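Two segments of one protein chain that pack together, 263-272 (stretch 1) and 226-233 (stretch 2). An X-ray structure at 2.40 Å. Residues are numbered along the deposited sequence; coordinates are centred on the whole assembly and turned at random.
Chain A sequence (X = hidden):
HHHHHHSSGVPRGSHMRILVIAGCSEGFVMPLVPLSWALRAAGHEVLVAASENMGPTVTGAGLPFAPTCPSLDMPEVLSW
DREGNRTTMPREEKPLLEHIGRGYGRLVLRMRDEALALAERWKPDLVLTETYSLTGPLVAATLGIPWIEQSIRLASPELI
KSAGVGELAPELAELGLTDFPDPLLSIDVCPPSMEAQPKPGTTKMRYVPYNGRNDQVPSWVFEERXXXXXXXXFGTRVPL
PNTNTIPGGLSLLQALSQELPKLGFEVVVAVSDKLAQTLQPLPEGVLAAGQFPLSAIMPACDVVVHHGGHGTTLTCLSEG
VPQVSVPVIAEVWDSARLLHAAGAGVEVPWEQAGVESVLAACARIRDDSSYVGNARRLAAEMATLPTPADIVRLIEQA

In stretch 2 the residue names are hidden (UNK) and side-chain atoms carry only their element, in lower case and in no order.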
ATOM      1  N   LEU A 263     -38.471  -1.665  -2.620  1.00 43.28           N
ATOM      2  CA  LEU A 263     -38.643  -0.807  -1.450  1.00 41.40           C
ATOM      3  C   LEU A 263     -38.262   0.639  -1.765  1.00 48.95           C
ATOM      4  O   LEU A 263     -38.330   1.511  -0.898  1.00 48.33           O
ATOM      5  CB  LEU A 263     -37.802  -1.324  -0.281  1.00 42.37           C
ATOM      6  CG  LEU A 263     -38.392  -2.490   0.514  1.00 42.85           C
ATOM      7  CD1 LEU A 263     -38.617  -3.703  -0.369  1.00 48.69           C
ATOM      8  CD2 LEU A 263     -37.485  -2.840   1.684  1.00 42.91           C
ATOM      9  N   GLY A 264     -37.857   0.888  -3.007  1.00 44.98           N
ATOM     10  CA  GLY A 264     -37.490   2.224  -3.438  1.00 43.09           C
ATOM     11  C   GLY A 264     -35.989   2.435  -3.472  1.00 54.77           C
ATOM     12  O   GLY A 264     -35.513   3.568  -3.392  1.00 63.28           O
ATOM     13  N   PHE A 265     -35.241   1.343  -3.598  1.00 54.63           N
ATOM     14  CA  PHE A 265     -33.786   1.419  -3.640  1.00 52.65           C
ATOM     15  C   PHE A 265     -33.253   1.193  -5.051  1.00 52.12           C
ATOM     16  O   PHE A 265     -33.854   0.472  -5.847  1.00 52.06           O
ATOM     17  CB  PHE A 265     -33.162   0.374  -2.710  1.00 39.16           C
ATOM     18  CG  PHE A 265     -33.322   0.678  -1.244  1.00 36.81           C
ATOM     19  CD1 PHE A 265     -32.763   1.818  -0.689  1.00 38.17           C
ATOM     20  CD2 PHE A 265     -34.009  -0.192  -0.417  1.00 35.90           C
ATOM     21  CE1 PHE A 265     -32.905   2.090   0.660  1.00 35.93           C
ATOM     22  CE2 PHE A 265     -34.149   0.073   0.931  1.00 36.89           C
ATOM     23  CZ  PHE A 265     -33.597   1.214   1.468  1.00 33.52           C
ATOM     24  N   GLU A 266     -32.131   1.835  -5.356  1.00 47.48           N
ATOM     25  CA  GLU A 266     -31.301   1.427  -6.480  1.00 52.00           C
ATOM     26  C   GLU A 266     -30.145   0.613  -5.907  1.00 50.38           C
ATOM     27  O   GLU A 266     -29.394   1.101  -5.063  1.00 47.24           O
ATOM     28  CB  GLU A 266     -30.774   2.638  -7.249  1.00 51.14           C
ATOM     29  CG  GLU A 266     -29.838   2.263  -8.389  1.00 70.34           C
ATOM     30  CD  GLU A 266     -29.061   3.447  -8.932  1.00 74.21           C
ATOM     31  OE1 GLU A 266     -28.896   4.447  -8.198  1.00 71.15           O
ATOM     32  OE2 GLU A 266     -28.615   3.376 -10.097  1.00 63.78           O
ATOM     33  N   VAL A 267     -30.005  -0.628  -6.362  1.00 48.27           N
ATOM     34  CA  VAL A 267     -29.084  -1.568  -5.731  1.00 48.23           C
ATOM     35  C   VAL A 267     -27.794  -1.779  -6.515  1.00 49.70           C
ATOM     36  O   VAL A 267     -27.820  -2.022  -7.717  1.00 56.40           O
ATOM     37  CB  VAL A 267     -29.761  -2.942  -5.529  1.00 46.72           C
ATOM     38  CG1 VAL A 267     -28.742  -3.991  -5.093  1.00 46.11           C
ATOM     39  CG2 VAL A 267     -30.885  -2.829  -4.513  1.00 47.75           C
ATOM     40  N   VAL A 268     -26.665  -1.684  -5.822  1.00 47.85           N
ATOM     41  CA  VAL A 268     -25.392  -2.117  -6.383  1.00 52.92           C
ATOM     42  C   VAL A 268     -24.908  -3.310  -5.567  1.00 49.13           C
ATOM     43  O   VAL A 268     -25.060  -3.339  -4.346  1.00 41.36           O
ATOM     44  CB  VAL A 268     -24.329  -0.993  -6.376  1.00 47.28           C
ATOM     45  CG1 VAL A 268     -24.828   0.218  -7.156  1.00 47.11           C
ATOM     46  CG2 VAL A 268     -23.965  -0.601  -4.957  1.00 44.76           C
ATOM     47  N   VAL A 269     -24.346  -4.305  -6.243  1.00 53.28           N
ATOM     48  CA  VAL A 269     -23.929  -5.527  -5.571  1.00 58.12           C
ATOM     49  C   VAL A 269     -22.419  -5.715  -5.688  1.00 54.03           C
ATOM     50  O   VAL A 269     -21.913  -6.147  -6.724  1.00 59.27           O
ATOM     51  CB  VAL A 269     -24.657  -6.753  -6.152  1.00 53.11           C
ATOM     52  CG1 VAL A 269     -24.341  -7.991  -5.334  1.00 55.63           C
ATOM     53  CG2 VAL A 269     -26.168  -6.503  -6.203  1.00 44.58           C
ATOM     54  N   ALA A 270     -21.706  -5.383  -4.615  1.00 47.12           N
ATOM     55  CA  ALA A 270     -20.251  -5.470  -4.603  1.00 64.33           C
ATOM     56  C   ALA A 270     -19.788  -6.859  -4.180  1.00 71.19           C
ATOM     57  O   ALA A 270     -19.584  -7.121  -2.996  1.00 61.74           O
ATOM     58  CB  ALA A 270     -19.666  -4.413  -3.678  1.00 59.57           C
ATOM     59  N   VAL A 271     -19.623  -7.744  -5.158  1.00 77.73           N
ATOM     60  CA  VAL A 271     -19.135  -9.092  -4.903  1.00 73.78           C
ATOM     61  C   VAL A 271     -18.196  -9.533  -6.020  1.00 83.13           C
ATOM     62  O   VAL A 271     -17.950  -8.786  -6.966  1.00 81.79           O
ATOM     63  CB  VAL A 271     -20.294 -10.101  -4.796  1.00 72.20           C
ATOM     64  CG1 VAL A 271     -21.145  -9.802  -3.571  1.00 73.02           C
ATOM     65  CG2 VAL A 271     -21.140 -10.087  -6.062  1.00 57.55           C
ATOM     66  N   SER A 272     -17.666 -10.746  -5.902  1.00 82.57           N
ATOM     67  CA  SER A 272     -16.788 -11.298  -6.928  1.00 79.95           C
ATOM     68  C   SER A 272     -17.585 -12.073  -7.978  1.00 79.65           C
ATOM     69  O   SER A 272     -17.436 -11.848  -9.180  1.00 80.01           O
ATOM     70  CB  SER A 272     -15.741 -12.211  -6.289  1.00 88.40           C
ATOM     71  OG  SER A 272     -16.353 -13.184  -5.462  1.00 84.55           O
ATOM     72  N   UNK A 226     -29.695   9.998  -7.795  1.00 96.70           N
ATOM     73  CA  UNK A 226     -31.063  10.458  -8.025  1.00 97.49           C
ATOM     74  C   UNK A 226     -32.089   9.744  -7.141  1.00 86.78           C
ATOM     75  O   UNK A 226     -33.281  10.045  -7.203  1.00 88.47           O
ATOM     76  c   UNK A 226     -31.442  10.301  -9.502  1.00 92.26           C
ATOM     77  c   UNK A 226     -31.823  12.625 -12.553  1.00 86.35           C
ATOM     78  c   UNK A 226     -31.280  11.574 -10.324  1.00 93.97           C
ATOM     79  c   UNK A 226     -31.573  11.327 -11.797  1.00 93.12           C
ATOM     80  n   UNK A 226     -30.698  13.593 -12.430  1.00 80.52           N
ATOM     81  N   UNK A 227     -31.627   8.805  -6.320  1.00 89.58           N
ATOM     82  CA  UNK A 227     -32.514   8.082  -5.414  1.00 82.38           C
ATOM     83  C   UNK A 227     -31.711   7.304  -4.373  1.00 74.75           C
ATOM     84  O   UNK A 227     -30.510   7.088  -4.546  1.00 79.72           O
ATOM     85  o   UNK A 227     -34.653   4.819  -7.157  1.00 58.93           O
ATOM     86  c   UNK A 227     -33.588   5.115  -7.701  1.00 78.14           C
ATOM     87  c   UNK A 227     -33.417   7.130  -6.201  1.00 80.08           C
ATOM     88  n   UNK A 227     -33.181   4.552  -8.832  1.00 72.29           N
ATOM     89  c   UNK A 227     -32.671   6.161  -7.099  1.00 76.27           C
ATOM     90  N   UNK A 228     -32.374   6.886  -3.280  1.00 73.79           N
ATOM     91  CA  UNK A 228     -31.730   6.088  -2.229  1.00 70.55           C
ATOM     92  C   UNK A 228     -30.965   4.896  -2.795  1.00 64.06           C
ATOM     93  O   UNK A 228     -31.531   4.121  -3.566  1.00 58.41           O
ATOM     94  c   UNK A 228     -33.943   6.657  -1.561  1.00 53.06           C
ATOM     95  c   UNK A 228     -32.913   5.606  -1.388  1.00 52.56           C
ATOM     96  c   UNK A 228     -33.785   7.172  -2.965  1.00 67.79           C
ATOM     97  N   UNK A 229     -29.698   4.757  -2.416  1.00 51.26           N
ATOM     98  CA  UNK A 229     -28.863   3.684  -2.941  1.00 50.78           C
ATOM     99  C   UNK A 229     -28.495   2.677  -1.860  1.00 46.01           C
ATOM    100  O   UNK A 229     -28.183   3.049  -0.728  1.00 45.30           O
ATOM    101  n   UNK A 229     -24.388   5.609  -6.992  1.00 61.96           N
ATOM    102  n   UNK A 229     -26.326   6.737  -7.488  1.00 85.07           N
ATOM    103  c   UNK A 229     -26.762   3.226  -4.314  1.00 55.04           C
ATOM    104  c   UNK A 229     -25.697   5.768  -6.835  1.00 74.43           C
ATOM    105  c   UNK A 229     -25.779   3.870  -5.266  1.00 63.28           C
ATOM    106  n   UNK A 229     -26.379   4.962  -6.025  1.00 74.94           N
ATOM    107  c   UNK A 229     -27.593   4.258  -3.565  1.00 61.89           C
ATOM    108  N   UNK A 230     -28.533   1.398  -2.217  1.00 39.00           N
ATOM    109  CA  UNK A 230     -28.222   0.335  -1.272  1.00 41.34           C
ATOM    110  C   UNK A 230     -27.168  -0.605  -1.838  1.00 43.72           C
ATOM    111  O   UNK A 230     -27.212  -0.974  -3.012  1.00 45.48           O
ATOM    112  c   UNK A 230     -28.924  -2.868  -0.518  1.00 30.50           C
ATOM    113  c   UNK A 230     -29.387  -1.563   0.126  1.00 33.64           C
ATOM    114  c   UNK A 230     -30.735  -1.757   0.820  1.00 43.74           C
ATOM    115  c   UNK A 230     -29.493  -0.443  -0.914  1.00 37.05           C
ATOM    116  N   UNK A 231     -26.217  -0.987  -0.991  1.00 35.08           N
ATOM    117  CA  UNK A 231     -25.141  -1.878  -1.400  1.00 41.72           C
ATOM    118  C   UNK A 231     -25.270  -3.208  -0.661  1.00 37.48           C
ATOM    119  O   UNK A 231     -25.568  -3.232   0.533  1.00 35.83           O
ATOM    120  s   UNK A 231     -22.388  -2.352  -1.300  1.00 38.98           S
ATOM    121  c   UNK A 231     -23.783  -1.226  -1.134  1.00 36.52           C
ATOM    122  N   UNK A 232     -25.038  -4.314  -1.365  1.00 41.07           N
ATOM    123  CA  UNK A 232     -25.386  -5.635  -0.838  1.00 47.83           C
ATOM    124  C   UNK A 232     -24.197  -6.488  -0.357  1.00 46.32           C
ATOM    125  O   UNK A 232     -24.302  -7.185   0.650  1.00 54.84           O
ATOM    126  c   UNK A 232     -26.838  -7.718  -1.400  1.00 43.05           C
ATOM    127  c   UNK A 232     -27.364  -7.602   0.031  1.00 34.85           C
ATOM    128  c   UNK A 232     -26.201  -6.411  -1.877  1.00 43.25           C
ATOM    129  c   UNK A 232     -27.953  -8.113  -2.350  1.00 41.98           C
ATOM    130  N   UNK A 233     -23.080  -6.444  -1.072  1.00 39.47           N
ATOM    131  CA  UNK A 233     -21.899  -7.241  -0.708  1.00 57.28           C
ATOM    132  C   UNK A 233     -22.244  -8.620  -0.143  1.00 57.75           C
ATOM    133  O   UNK A 233     -22.236  -8.824   1.074  1.00 47.19           O
ATOM    134  c   UNK A 233     -21.028  -6.524   0.335  1.00 53.54           C
ATOM    135  c   UNK A 233     -20.278  -5.378  -0.301  1.00 59.53           C
ATOM    136  o   UNK A 233     -21.855  -6.030   1.394  1.00 55.96           O
TER

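Position 226 carries four carbons in a row ending in a nitrogen. The side chain starts sideways, its end leads away from stretch 1, and it touches nothing there. This is Lys226.

Position 227 has three side-chain carbons, the third bearing one oxygen and one nitrogen. That is a terminal amide. Its nitrogen lies 3.5 Å from CB of Glu266. The residue is Gln227.

At position 228 three carbons close a ring onto the backbone nitrogen. CB of position 228 packs 3.9 Å from CD1 of Phe265. Only proline closes such a ring, so this is Pro228. Its O accepts a hydrogen bond from N of Glu266 at 3.0 Å.

Position 229 shows three carbons, a nitrogen, then a carbon carrying two more nitrogens. This is a guanidinium group. The first nitrogen of the position 229 chain lies 3.4 Å from OE1 of Glu266. The residue is Arg229, and the pair is a salt bridge. The two side chains project from the same face of the sheet, which lets their charges meet.

Position 230 has four carbons, forked at the second. One branch end sits over the face of the Phe265 ring, 3.9 Å from its centroid, in a CH-pi contact. The residue is Leu230, and the atom over the ring is CD1. The backbone of Leu230 bonds twice to stretch 1: its N donates to O of Glu266 at 3.0 Å, and its O accepts from N of Val268 at 2.9 Å.

Position 231 has one carbon followed by one sulfur. Its CB lies 3.9 Å from CG2 of Val268, and its sulfur lies 4.2 Å from CB of Ala270. The sulfur identifies Cys231.

Position 232 again has four carbons forked at the second. CB is 4.2 Å from CG1 of Val269. This is Leu232. Its N donates to O of Val268 at 3.1 Å, with a more bent angle of 140°.

Position 233 has one carbon carrying an oxygen and a carbon. The outer carbon comes 3.6 Å from CB of Ala270. This is Thr233. Its CA makes a CA-H...O contact with O of Ala270 at 3.3 Å.

The contact is a pair of parallel strands in register. Glu266, Val267 and Val268 bridge to Arg229, Leu230 and Cys231. Four backbone hydrogen bonds tie them together, using N and O of Glu266 and Val268. Side chains alternate between the faces. Glu266, Arg229, Val268 and Cys231 share one face, where the salt bridge adds to apolar packing. Val267 and Leu230 lie on the other. The contact buries 762 Å² in total.

Stretch 2 226-233: KQPRLCLT
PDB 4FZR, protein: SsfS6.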